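Arylamine n-acetyltransferase (Mycobacterium smegmatis, PDB 1W5R) belongs to the enzymes that transfer the acetyl group of acetyl-CoA to arylamines through a catalytic triad, whose nucleophile is replaced by engineering in this form. Local coordinates at residues H29-A34 against Y82-L87; S38-N43 against F256-G261; G49-D54 against V199-G204; R126-V131 against P178-T183; Q136-P141 against H166-Q171. The protein carries 1 engineered substitution. One frame throughout, in Å; residues are numbered along the deposited sequence.

Contact 1: residues H29-A34 against Y82-L87; sequences HAIVAA and YVLEEL
Ile-31 and Leu-84 mark the closest backbone approach of two neighbouring helices, 25-38 and 73-87, with their CA atoms 9.1 Å apart. Both helices belong to the N-terminal helical bundle of the arylamine N-acetyltransferase fold, and the contact is made wholly by the side chains of Ile-31, Leu-84 and Leu-87. A single isoleucine carries one side of it. From its CB, Ile-31 sends CG1 to the side of the backbone N, anti to the carbonyl carbon (chi1 -71°), and the extended second torsion then carries CD1 straight out as the foremost atom of the side chain. That methyl serves two leucines one helical turn apart. The side chains of Ile-31 and Leu-84 slide past each other in opposite directions, with CD1 of Ile-31 resting 4.2 Å from CD2 of Leu-84. With Leu-87 the meeting is tip to tip and much tighter.

The interface is wholly apolar and buried, so its geometry is set by the fit of methyl groups. Tyr-11 of helix 8-14 packs against both Ile-31 and Val-83, while Leu-8 of the same helix touches Leu-87; a third helix therefore shares the junction. Leu-84 also lies on Val-91, which links the bundle to strand 90-98. The tightest point across the two segments is the pair of methyls CD1 of Ile-31 and CD1 of Leu-87, separated by 3.5 Å.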
# COMPACT_ATOMS: atom_id res chain seq x y z
N HIS A 29 8.16 8.58 28.09
CA HIS A 29 7.43 7.74 27.14
C HIS A 29 6.38 8.53 26.35
O HIS A 29 6.27 8.41 25.12
CB HIS A 29 6.76 6.56 27.86
CG HIS A 29 7.70 5.47 28.25
ND1 HIS A 29 7.91 4.35 27.47
CD2 HIS A 29 8.50 5.32 29.34
CE1 HIS A 29 8.79 3.57 28.06
NE2 HIS A 29 9.16 4.13 29.19
N ALA A 30 5.60 9.35 27.04
CA ALA A 30 4.53 10.11 26.39
C ALA A 30 5.07 11.11 25.38
O ALA A 30 4.52 11.26 24.29
CB ALA A 30 3.66 10.82 27.44
N ILE A 31 6.16 11.80 25.75
CA ILE A 31 6.75 12.79 24.86
C ILE A 31 7.33 12.14 23.59
O ILE A 31 7.10 12.62 22.50
CB ILE A 31 7.80 13.65 25.58
CG1 ILE A 31 7.11 14.59 26.57
CG2 ILE A 31 8.65 14.45 24.58
CD1 ILE A 31 8.05 15.52 27.31
N VAL A 32 8.07 11.04 23.76
CA VAL A 32 8.64 10.33 22.59
C VAL A 32 7.50 9.92 21.63
O VAL A 32 7.59 10.15 20.43
CB VAL A 32 9.49 9.11 23.04
CG1 VAL A 32 9.84 8.18 21.84
CG2 VAL A 32 10.77 9.56 23.73
N ALA A 33 6.43 9.34 22.17
CA ALA A 33 5.32 8.90 21.33
C ALA A 33 4.64 10.07 20.61
O ALA A 33 4.28 9.97 19.44
CB ALA A 33 4.30 8.10 22.17
N ALA A 34 4.45 11.18 21.32
CA ALA A 34 3.80 12.34 20.73
C ALA A 34 4.68 12.99 19.66
O ALA A 34 4.20 13.36 18.58
CB ALA A 34 3.46 13.35 21.83
N TYR A 82 16.82 19.87 24.14
CA TYR A 82 16.51 21.14 24.82
C TYR A 82 15.23 21.03 25.62
O TYR A 82 15.16 21.49 26.77
CB TYR A 82 16.39 22.28 23.81
CG TYR A 82 17.68 22.62 23.10
CD1 TYR A 82 17.79 22.53 21.70
CD2 TYR A 82 18.80 23.05 23.82
CE1 TYR A 82 18.99 22.85 21.05
CE2 TYR A 82 19.99 23.36 23.19
CZ TYR A 82 20.08 23.28 21.80
OH TYR A 82 21.26 23.59 21.17
N VAL A 83 14.21 20.41 25.02
CA VAL A 83 12.91 20.26 25.68
C VAL A 83 13.06 19.46 26.96
O VAL A 83 12.54 19.88 28.02
CB VAL A 83 11.87 19.59 24.75
CG1 VAL A 83 10.65 19.17 25.55
CG2 VAL A 83 11.48 20.53 23.64
N LEU A 84 13.76 18.33 26.90
CA LEU A 84 13.88 17.46 28.08
C LEU A 84 14.66 18.13 29.21
O LEU A 84 14.27 18.02 30.37
CB LEU A 84 14.46 16.10 27.73
CG LEU A 84 13.61 15.24 26.78
CD1 LEU A 84 14.37 13.99 26.46
CD2 LEU A 84 12.19 14.90 27.31
N GLU A 85 15.74 18.82 28.85
CA GLU A 85 16.51 19.64 29.79
C GLU A 85 15.64 20.66 30.50
O GLU A 85 15.72 20.82 31.73
CB GLU A 85 17.58 20.41 29.04
CG GLU A 85 18.81 19.63 28.79
CD GLU A 85 19.96 20.50 28.34
OE1 GLU A 85 19.76 21.47 27.55
OE2 GLU A 85 21.08 20.18 28.75
N GLU A 86 14.83 21.36 29.72
CA GLU A 86 13.99 22.43 30.26
C GLU A 86 13.02 21.84 31.27
O GLU A 86 12.76 22.44 32.32
CB GLU A 86 13.28 23.19 29.14
CG GLU A 86 12.34 24.32 29.60
CD GLU A 86 13.04 25.45 30.36
OE1 GLU A 86 14.28 25.60 30.25
OE2 GLU A 86 12.33 26.19 31.07
N LEU A 87 12.52 20.64 30.97
CA LEU A 87 11.54 19.97 31.83
C LEU A 87 12.12 19.37 33.11
O LEU A 87 11.36 19.04 34.02
CB LEU A 87 10.75 18.91 31.04
CG LEU A 87 9.73 19.42 30.01
CD1 LEU A 87 9.17 18.30 29.14
CD2 LEU A 87 8.58 20.17 30.67

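Contact 2: residues S38-N43 against F256-G261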
# COMPACT_ATOMS: atom_id res chain seq x y z
N SER A 38 3.97 13.46 15.49
CA SER A 38 3.66 14.87 15.21
C SER A 38 4.66 15.64 14.35
O SER A 38 4.25 16.54 13.60
CB SER A 38 3.48 15.64 16.52
OG SER A 38 2.45 15.10 17.33
N ILE A 39 5.94 15.33 14.51
CA ILE A 39 6.99 16.06 13.80
C ILE A 39 7.70 15.05 12.88
O ILE A 39 8.35 14.13 13.37
CB ILE A 39 8.01 16.76 14.75
CG1 ILE A 39 7.28 17.62 15.81
CG2 ILE A 39 9.00 17.62 13.96
CD1 ILE A 39 8.24 18.31 16.81
N PRO A 40 7.53 15.20 11.57
CA PRO A 40 8.12 14.21 10.68
C PRO A 40 9.63 14.37 10.50
O PRO A 40 10.19 15.46 10.69
CB PRO A 40 7.39 14.47 9.36
CG PRO A 40 7.15 15.97 9.37
CD PRO A 40 6.81 16.26 10.82
N PHE A 41 10.28 13.27 10.15
CA PHE A 41 11.63 13.32 9.61
C PHE A 41 11.51 13.89 8.19
O PHE A 41 10.65 13.46 7.41
CB PHE A 41 12.25 11.92 9.57
CG PHE A 41 13.68 11.89 9.15
CD1 PHE A 41 14.68 11.72 10.10
CD2 PHE A 41 14.03 12.02 7.80
CE1 PHE A 41 16.03 11.68 9.72
CE2 PHE A 41 15.38 11.99 7.40
CZ PHE A 41 16.38 11.83 8.37
N GLU A 42 12.34 14.87 7.86
CA GLU A 42 12.45 15.31 6.46
C GLU A 42 13.80 15.96 6.23
O GLU A 42 14.41 16.52 7.16
CB GLU A 42 11.35 16.29 6.05
CG GLU A 42 11.22 17.46 7.02
CD GLU A 42 11.34 18.81 6.37
OE1 GLU A 42 12.30 19.03 5.60
OE2 GLU A 42 10.49 19.68 6.66
N ASN A 43 14.26 15.90 4.99
CA ASN A 43 15.51 16.56 4.61
C ASN A 43 15.30 17.53 3.44
O ASN A 43 16.16 17.63 2.58
CB ASN A 43 16.56 15.51 4.21
CG ASN A 43 16.22 14.85 2.89
OD1 ASN A 43 15.04 14.59 2.62
ND2 ASN A 43 17.23 14.59 2.05
N PHE A 256 2.21 13.86 5.42
CA PHE A 256 3.26 14.12 6.40
C PHE A 256 3.13 15.45 7.15
O PHE A 256 3.88 15.72 8.09
CB PHE A 256 4.64 13.97 5.75
CG PHE A 256 4.99 12.55 5.38
CD1 PHE A 256 4.96 12.13 4.05
CD2 PHE A 256 5.35 11.64 6.37
CE1 PHE A 256 5.30 10.81 3.71
CE2 PHE A 256 5.67 10.33 6.04
CZ PHE A 256 5.66 9.91 4.71
N GLY A 257 2.18 16.28 6.73
CA GLY A 257 1.87 17.52 7.45
C GLY A 257 2.92 18.61 7.39
O GLY A 257 3.03 19.43 8.31
N ILE A 258 3.70 18.64 6.31
CA ILE A 258 4.76 19.63 6.14
C ILE A 258 4.28 20.79 5.28
O ILE A 258 3.78 20.59 4.16
CB ILE A 258 6.05 19.01 5.52
CG1 ILE A 258 6.62 17.94 6.46
CG2 ILE A 258 7.11 20.11 5.24
CD1 ILE A 258 7.66 17.02 5.78
N ASP A 259 4.45 22.01 5.80
CA ASP A 259 4.10 23.24 5.10
C ASP A 259 5.21 23.64 4.12
O ASP A 259 6.27 24.10 4.54
CB ASP A 259 3.84 24.36 6.11
CG ASP A 259 3.55 25.71 5.45
OD1 ASP A 259 3.14 25.74 4.27
OD2 ASP A 259 3.74 26.74 6.12
N LEU A 260 4.95 23.46 2.82
CA LEU A 260 5.92 23.81 1.77
C LEU A 260 5.91 25.29 1.38
O LEU A 260 6.80 25.76 0.65
CB LEU A 260 5.71 22.93 0.53
CG LEU A 260 6.02 21.43 0.62
CD1 LEU A 260 5.63 20.75 -0.68
CD2 LEU A 260 7.49 21.17 0.93
N GLY A 261 4.91 26.03 1.87
CA GLY A 261 4.90 27.49 1.75
C GLY A 261 6.18 28.09 2.31
O GLY A 261 6.66 29.11 1.81
O HOH W 1 3.31 16.26 10.58
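The short, weakly bonded edge strand 41-42 of the five-stranded antiparallel sheet, with the loop leading into it, is met here by the loop that leaves helix 245-255, through Pro-40 and Glu-42 against Phe-256 and Ile-258. Gly-257, the first residue to leave the helical path, has a positive phi, and the chain beyond it brings Ile-258 against the strand. The proline ring makes two contacts with one atom: CG of Pro-40 stands 3.5 Å from the carbonyl O of Phe-256 and 3.6 Å from CG1 of Ile-258.

Glu-42 and Ile-258 cross at a slant. The glutamate takes the crowded position between its backbone N and carbonyl carbon (chi1 52°) and bends at the next torsion, which carries its aliphatic part across the end of the isoleucine; CB of Glu-42 is 3.8 Å from CD1 of Ile-258. Its carboxylate is occupied by other partners: OE2 forms a salt bridge with Arg-69 and accepts from the backbone N of Gly-70, and OE1 accepts from the N of Leu-44. The acid is thus gripped at both oxygens although its flank is apolar.

One ordered water ties the two backbones together. It donates to both carbonyls, lying 3.2 Å from O of Ser-38 and 2.6 Å from O of Phe-256.

Contact 3: residues G49-D54 against V199-G204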
# COMPACT_ATOMS: atom_id res chain seq x y z
N GLY A 49 19.65 22.38 -1.16
CA GLY A 49 20.92 23.11 -1.03
C GLY A 49 20.97 24.07 0.15
O GLY A 49 21.84 24.95 0.20
N ILE A 50 20.07 23.89 1.11
CA ILE A 50 20.06 24.70 2.33
C ILE A 50 20.72 23.85 3.44
O ILE A 50 20.15 22.85 3.87
CB ILE A 50 18.62 25.08 2.75
CG1 ILE A 50 17.90 25.84 1.62
CG2 ILE A 50 18.64 25.91 4.02
CD1 ILE A 50 16.39 25.87 1.75
N PRO A 51 21.92 24.24 3.89
CA PRO A 51 22.58 23.50 4.96
C PRO A 51 21.78 23.50 6.26
O PRO A 51 20.98 24.41 6.51
CB PRO A 51 23.90 24.26 5.15
CG PRO A 51 24.14 24.91 3.83
CD PRO A 51 22.78 25.35 3.42
N VAL A 52 22.02 22.48 7.08
CA VAL A 52 21.55 22.44 8.46
C VAL A 52 22.79 22.64 9.30
O VAL A 52 23.52 21.68 9.61
CB VAL A 52 20.86 21.12 8.82
CG1 VAL A 52 20.35 21.16 10.25
CG2 VAL A 52 19.69 20.87 7.87
N ALA A 53 23.06 23.90 9.62
CA ALA A 53 24.33 24.34 10.19
C ALA A 53 24.21 24.74 11.66
O ALA A 53 25.17 24.62 12.42
CB ALA A 53 24.87 25.52 9.38
N ASP A 54 23.03 25.20 12.05
CA ASP A 54 22.82 25.84 13.35
C ASP A 54 21.91 24.94 14.20
O ASP A 54 20.74 24.77 13.87
CB ASP A 54 22.17 27.21 13.12
CG ASP A 54 21.92 28.00 14.39
OD1 ASP A 54 22.03 27.45 15.51
OD2 ASP A 54 21.59 29.20 14.26
N VAL A 199 26.65 16.18 6.77
CA VAL A 199 25.50 15.39 6.31
C VAL A 199 24.60 16.23 5.39
O VAL A 199 23.97 15.69 4.46
CB VAL A 199 24.68 14.87 7.51
CG1 VAL A 199 23.51 14.02 7.03
CG2 VAL A 199 25.55 13.99 8.40
N SER A 200 24.55 17.54 5.64
CA SER A 200 23.64 18.41 4.89
C SER A 200 24.28 19.06 3.66
O SER A 200 23.56 19.70 2.88
CB SER A 200 22.98 19.47 5.80
OG SER A 200 23.95 20.42 6.25
N THR A 201 25.60 18.90 3.48
CA THR A 201 26.28 19.55 2.33
C THR A 201 27.19 18.67 1.49
O THR A 201 27.50 19.05 0.36
CB THR A 201 27.08 20.81 2.72
OG1 THR A 201 28.20 20.45 3.53
CG2 THR A 201 26.20 21.78 3.47
N HIS A 202 27.64 17.53 2.01
CA HIS A 202 28.53 16.72 1.20
C HIS A 202 27.75 16.15 0.00
O HIS A 202 26.67 15.60 0.20
CB HIS A 202 29.18 15.61 2.02
CG HIS A 202 30.25 14.89 1.27
ND1 HIS A 202 29.98 13.94 0.31
CD2 HIS A 202 31.60 15.01 1.30
CE1 HIS A 202 31.11 13.49 -0.21
NE2 HIS A 202 32.11 14.13 0.37
N PRO A 203 28.28 16.31 -1.23
CA PRO A 203 27.50 15.94 -2.43
C PRO A 203 27.18 14.46 -2.57
O PRO A 203 26.31 14.10 -3.39
CB PRO A 203 28.37 16.43 -3.60
CG PRO A 203 29.74 16.53 -3.05
CD PRO A 203 29.60 16.86 -1.59
N GLY A 204 27.84 13.62 -1.78
CA GLY A 204 27.56 12.18 -1.74
C GLY A 204 26.68 11.74 -0.58
O GLY A 204 26.36 10.55 -0.45
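A loop is fastened to the end of a helix by one hydrogen bond with carbon contacts beside it: Val-52, in the connection between helices 44-47 and 57-66, meets Ser-200 near the C-terminal end of helix 189-201. The backbone N of Val-52 donates to OG of Ser-200 over 2.9 Å, and the bond is nearly straight at 166°. Ser-200 holds its hydroxyl between the backbone N and the carbonyl carbon (chi1 69°), a setting that also lets OG donate to the carbonyl O of Ser-196. The hydroxyl of Ser-196 in turn bonds the carbonyl O of Val-52, so both polar atoms of that one loop residue are held by serines a helical turn apart.

Carbon contacts lie beside this bond. CB of Val-52 sits 4.0 Å from CB of Ser-200, and CG2 of Thr-201 comes within 3.8 Å of CG of Pro-51, the two side chains crossing at a slant. Ahead of Pro-51, Gly-49 closes helix 44-47 with a Schellman motif, which turns the chain into this loop. Ser-200 illustrates a familiar device of helical serines: the hydroxyl donates to the carbonyl four residues back while its oxygen accepts from a second chain segment.

Contact 4: residues R126-V131 against P178-T183; sequences RYLVDV and PLYTFT
The first torsions of Asp-130 and Tyr-180 point the two groups at each other: CG of the aspartate is anti to its backbone N (chi1 177°), while the tyrosine ring swings between its own N and carbonyl carbon (chi1 53°). The phenol thereby reaches the carboxylate, with OH of Tyr-180 2.7 Å from OD2 of Asp-130. The phenol donates, but the bond is weak in its geometry, and the planes of the carboxylate and ring stand 65° apart. OD2 of Asp-130 also lies 3.2 Å from CE2 of Tyr-180, oblique to the ring.

Strands 127-129 and 175-182 belong to one curled antiparallel sheet, with two strands between them in its order. Leu-128 is on the first strand and Asp-130 directly follows it; both meet the second across the interior of the beta-barrel domain. The CA atoms of Asp-130 and Tyr-180 are 11.3 Å apart, a span bridged entirely by side chains. Asp-130 holds the aspartate place in the family's Cys-His-Asp triad: its OD2 is also hydrogen-bonded to NE2 of His-113, while OD1 is held by Asn-77 ND2 and the N of Gly-132. Tyr-180, whose ring meets that of His-113 edge to face, is therefore a second-shell neighbour of the site. A classic beta bulge, in which Leu-179 and Tyr-180 both face Leu-168, lies within the strand. Beside the polar pair, CD2 of Leu-128 lies 3.9 Å from OH of Tyr-180 and 4.3 Å from CZ of Phe-182.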
# COMPACT_ATOMS: atom_id res chain seq x y z
N ARG A 126 20.49 5.37 32.93
CA ARG A 126 20.19 6.28 31.82
C ARG A 126 19.37 5.60 30.74
O ARG A 126 19.35 4.36 30.67
CB ARG A 126 21.48 6.85 31.22
CG ARG A 126 22.38 7.54 32.25
CD ARG A 126 23.49 8.32 31.57
NE ARG A 126 23.00 9.58 31.00
CZ ARG A 126 22.93 10.74 31.65
NH1 ARG A 126 23.29 10.81 32.93
NH2 ARG A 126 22.48 11.83 31.05
N TYR A 127 18.71 6.41 29.93
CA TYR A 127 17.89 5.93 28.83
C TYR A 127 18.38 6.46 27.50
O TYR A 127 18.74 7.64 27.38
CB TYR A 127 16.44 6.35 29.03
CG TYR A 127 15.83 5.64 30.21
CD1 TYR A 127 16.01 6.13 31.51
CD2 TYR A 127 15.12 4.46 30.03
CE1 TYR A 127 15.47 5.45 32.61
CE2 TYR A 127 14.57 3.79 31.11
CZ TYR A 127 14.74 4.27 32.38
OH TYR A 127 14.19 3.57 33.42
N LEU A 128 18.43 5.57 26.51
CA LEU A 128 18.62 6.00 25.12
C LEU A 128 17.32 6.55 24.57
O LEU A 128 16.27 5.91 24.66
CB LEU A 128 19.11 4.84 24.26
CG LEU A 128 19.31 5.16 22.77
CD1 LEU A 128 20.36 6.25 22.56
CD2 LEU A 128 19.63 3.90 22.01
N VAL A 129 17.40 7.76 24.01
CA VAL A 129 16.23 8.39 23.40
C VAL A 129 16.66 8.83 22.00
O VAL A 129 17.69 9.49 21.84
CB VAL A 129 15.73 9.60 24.23
CG1 VAL A 129 14.62 10.32 23.51
CG2 VAL A 129 15.25 9.10 25.61
N ASP A 130 15.88 8.44 21.00
CA ASP A 130 16.22 8.78 19.62
C ASP A 130 14.94 8.90 18.84
O ASP A 130 14.31 7.91 18.52
CB ASP A 130 17.13 7.70 19.03
CG ASP A 130 17.49 7.94 17.56
OD1 ASP A 130 17.21 9.04 17.03
OD2 ASP A 130 18.08 7.01 16.95
N VAL A 131 14.54 10.14 18.57
CA VAL A 131 13.35 10.39 17.77
C VAL A 131 13.73 10.91 16.37
O VAL A 131 12.88 11.42 15.63
CB VAL A 131 12.36 11.35 18.47
CG1 VAL A 131 11.85 10.73 19.79
CG2 VAL A 131 13.01 12.72 18.73
N PRO A 178 21.24 -4.27 12.63
CA PRO A 178 21.96 -3.17 13.24
C PRO A 178 21.61 -1.85 12.56
O PRO A 178 21.53 -1.77 11.32
CB PRO A 178 23.43 -3.55 12.97
CG PRO A 178 23.41 -5.06 12.82
CD PRO A 178 22.15 -5.30 12.07
N LEU A 179 21.40 -0.82 13.38
CA LEU A 179 21.02 0.50 12.89
C LEU A 179 22.21 1.45 12.94
O LEU A 179 22.57 2.05 11.92
CB LEU A 179 19.86 1.07 13.70
CG LEU A 179 18.57 0.22 13.74
CD1 LEU A 179 17.52 1.00 14.51
CD2 LEU A 179 18.06 -0.20 12.35
N TYR A 180 22.80 1.61 14.12
CA TYR A 180 23.95 2.49 14.24
C TYR A 180 24.78 2.10 15.44
O TYR A 180 24.31 1.36 16.32
CB TYR A 180 23.51 3.95 14.32
CG TYR A 180 22.49 4.28 15.39
CD1 TYR A 180 22.86 4.49 16.73
CD2 TYR A 180 21.13 4.41 15.06
CE1 TYR A 180 21.91 4.83 17.71
CE2 TYR A 180 20.18 4.74 16.04
CZ TYR A 180 20.58 4.94 17.37
OH TYR A 180 19.66 5.31 18.33
N THR A 181 26.02 2.58 15.46
CA THR A 181 26.90 2.42 16.59
C THR A 181 27.13 3.80 17.21
O THR A 181 27.03 4.81 16.53
CB THR A 181 28.25 1.82 16.16
OG1 THR A 181 28.95 2.74 15.31
CG2 THR A 181 28.06 0.49 15.43
N PHE A 182 27.41 3.83 18.50
CA PHE A 182 27.67 5.09 19.18
C PHE A 182 28.48 4.86 20.44
O PHE A 182 28.46 3.76 21.01
CB PHE A 182 26.35 5.81 19.52
CG PHE A 182 25.49 5.09 20.54
CD1 PHE A 182 25.56 5.43 21.89
CD2 PHE A 182 24.60 4.10 20.14
CE1 PHE A 182 24.75 4.78 22.83
CE2 PHE A 182 23.80 3.44 21.08
CZ PHE A 182 23.87 3.78 22.42
N THR A 183 29.19 5.89 20.88
CA THR A 183 29.82 5.86 22.20
C THR A 183 29.04 6.75 23.17
O THR A 183 28.21 7.57 22.75
CB THR A 183 31.31 6.29 22.17
OG1 THR A 183 31.39 7.73 22.07
CG2 THR A 183 32.07 5.62 21.03

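Contact 5: residues Q136-P141 against H166-Q171; sequences QTLTSP and HTLAAQ
Apolar contact comes first, in Leu-138 and Leu-168, which reach toward each other tip to tip from the loop before strand 142-143 and from strand 165-172. CD1 of Leu-138 is 4.0 Å from CD2 of Leu-168, and CG of Leu-138 lies only slightly farther from the same methyl. With its CG anti to the backbone N (chi1 -178°), Leu-168 extends away from the strand toward the loop. Both leucines touch Leu-128, and Leu-168 also packs on Tyr-180, so the pair is part of the hydrophobic filling of the beta-barrel.

A second contact joins a polar side chain to a methyl: the bent chain of Gln-136 brings its amide end near CB of Ala-170. The backbones are closest at these two residues, with CA atoms 8.1 Å apart.

Polar bonding serves the loop through other neighbours. The carbonyl O of Gln-136 is bonded by the hydroxyl of Tyr-157, that of Thr-137 by NH1 of Arg-221, and OG1 of Thr-137 pairs with the carbonyl O of Asp-130. The chemistry implies a division of labour: these hydrogen bonds help fix the path of the loop, and its meeting with residues 166-171 depends on van der Waals fit.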
# COMPACT_ATOMS: atom_id res chain seq x y z
N GLN A 136 12.59 4.14 10.97
CA GLN A 136 12.91 3.07 11.91
C GLN A 136 13.37 3.61 13.28
O GLN A 136 14.00 2.88 14.05
CB GLN A 136 13.95 2.10 11.31
CG GLN A 136 14.04 0.73 12.00
CD GLN A 136 12.72 -0.01 12.05
OE1 GLN A 136 12.17 -0.29 13.14
NE2 GLN A 136 12.18 -0.32 10.89
N THR A 137 13.05 4.86 13.57
CA THR A 137 13.50 5.45 14.84
C THR A 137 12.83 4.78 16.04
O THR A 137 11.69 4.27 15.94
CB THR A 137 13.22 6.96 14.89
OG1 THR A 137 14.14 7.59 15.80
CG2 THR A 137 11.76 7.27 15.28
N LEU A 138 13.53 4.77 17.17
CA LEU A 138 12.95 4.29 18.43
C LEU A 138 11.67 5.03 18.78
O LEU A 138 11.60 6.25 18.68
CB LEU A 138 13.92 4.46 19.58
CG LEU A 138 14.92 3.34 19.85
CD1 LEU A 138 15.98 3.79 20.85
CD2 LEU A 138 14.22 2.10 20.38
N THR A 139 10.65 4.26 19.19
CA THR A 139 9.35 4.83 19.53
C THR A 139 9.06 4.77 21.03
O THR A 139 7.97 5.15 21.48
CB THR A 139 8.23 4.13 18.75
OG1 THR A 139 8.19 2.74 19.10
CG2 THR A 139 8.45 4.31 17.22
N SER A 140 10.07 4.34 21.78
CA SER A 140 10.07 4.41 23.24
C SER A 140 11.48 4.78 23.66
O SER A 140 12.43 4.49 22.94
CB SER A 140 9.79 3.03 23.87
OG SER A 140 8.58 2.47 23.41
N PRO A 141 11.64 5.37 24.86
CA PRO A 141 12.96 5.37 25.45
C PRO A 141 13.30 3.94 25.85
O PRO A 141 12.39 3.18 26.22
CB PRO A 141 12.78 6.24 26.71
CG PRO A 141 11.35 6.13 27.05
CD PRO A 141 10.61 5.96 25.75
N HIS A 166 28.73 1.00 21.44
CA HIS A 166 27.41 0.37 21.49
C HIS A 166 26.85 0.25 20.09
O HIS A 166 27.13 1.09 19.23
CB HIS A 166 26.44 1.19 22.33
CG HIS A 166 26.85 1.35 23.76
ND1 HIS A 166 26.12 0.83 24.81
CD2 HIS A 166 27.91 2.00 24.32
CE1 HIS A 166 26.72 1.14 25.95
NE2 HIS A 166 27.80 1.84 25.68
N THR A 167 26.07 -0.80 19.87
CA THR A 167 25.29 -0.93 18.65
C THR A 167 23.82 -1.05 19.02
O THR A 167 23.47 -1.88 19.84
CB THR A 167 25.70 -2.18 17.85
OG1 THR A 167 27.07 -2.07 17.46
CG2 THR A 167 24.84 -2.34 16.61
N LEU A 168 22.98 -0.22 18.41
CA LEU A 168 21.53 -0.39 18.50
C LEU A 168 21.03 -1.19 17.31
O LEU A 168 21.33 -0.85 16.16
CB LEU A 168 20.82 0.96 18.51
CG LEU A 168 19.30 0.87 18.65
CD1 LEU A 168 18.92 0.37 20.04
CD2 LEU A 168 18.65 2.22 18.36
N ALA A 169 20.26 -2.25 17.59
CA ALA A 169 19.62 -3.05 16.56
C ALA A 169 18.12 -3.09 16.77
O ALA A 169 17.63 -2.92 17.89
CB ALA A 169 20.18 -4.47 16.53
N ALA A 170 17.40 -3.32 15.68
CA ALA A 170 15.94 -3.47 15.70
C ALA A 170 15.56 -4.79 15.07
O ALA A 170 16.19 -5.24 14.09
CB ALA A 170 15.27 -2.35 14.95
N GLN A 171 14.54 -5.43 15.62
CA GLN A 171 14.02 -6.65 15.04
C GLN A 171 13.00 -6.23 14.00
O GLN A 171 11.85 -5.91 14.32
CB GLN A 171 13.38 -7.55 16.10
CG GLN A 171 13.06 -8.94 15.58
CD GLN A 171 12.32 -9.75 16.62
OE1 GLN A 171 12.89 -10.13 17.63
NE2 GLN A 171 11.05 -9.99 16.37

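Overall arrangement
Contacts 4 and 5 form one cluster, their centres about 7 Å apart: strands 165-172 and 175-182 are neighbours in the eight-stranded sheet, and both segments of contact 5 lie between those of contact 4, so it nests in that loop. Contact 1, about 16 Å from contact 4 between centres, touches both through helix 25-38: Val-32 packs on Val-129, Val-131 and Thr-139, and His-29 on Pro-141. The same helix leads into strand 41-42 and contact 2, whose long loop encloses contacts 3, 4 and 5. Contacts 3 and 5 are about 25 Å apart between centres. Helix 73-87 carries one side of contact 1 and begins at the engineered Gln-73, in the triad cysteine's place, which Phe-41 of contact 2 touches.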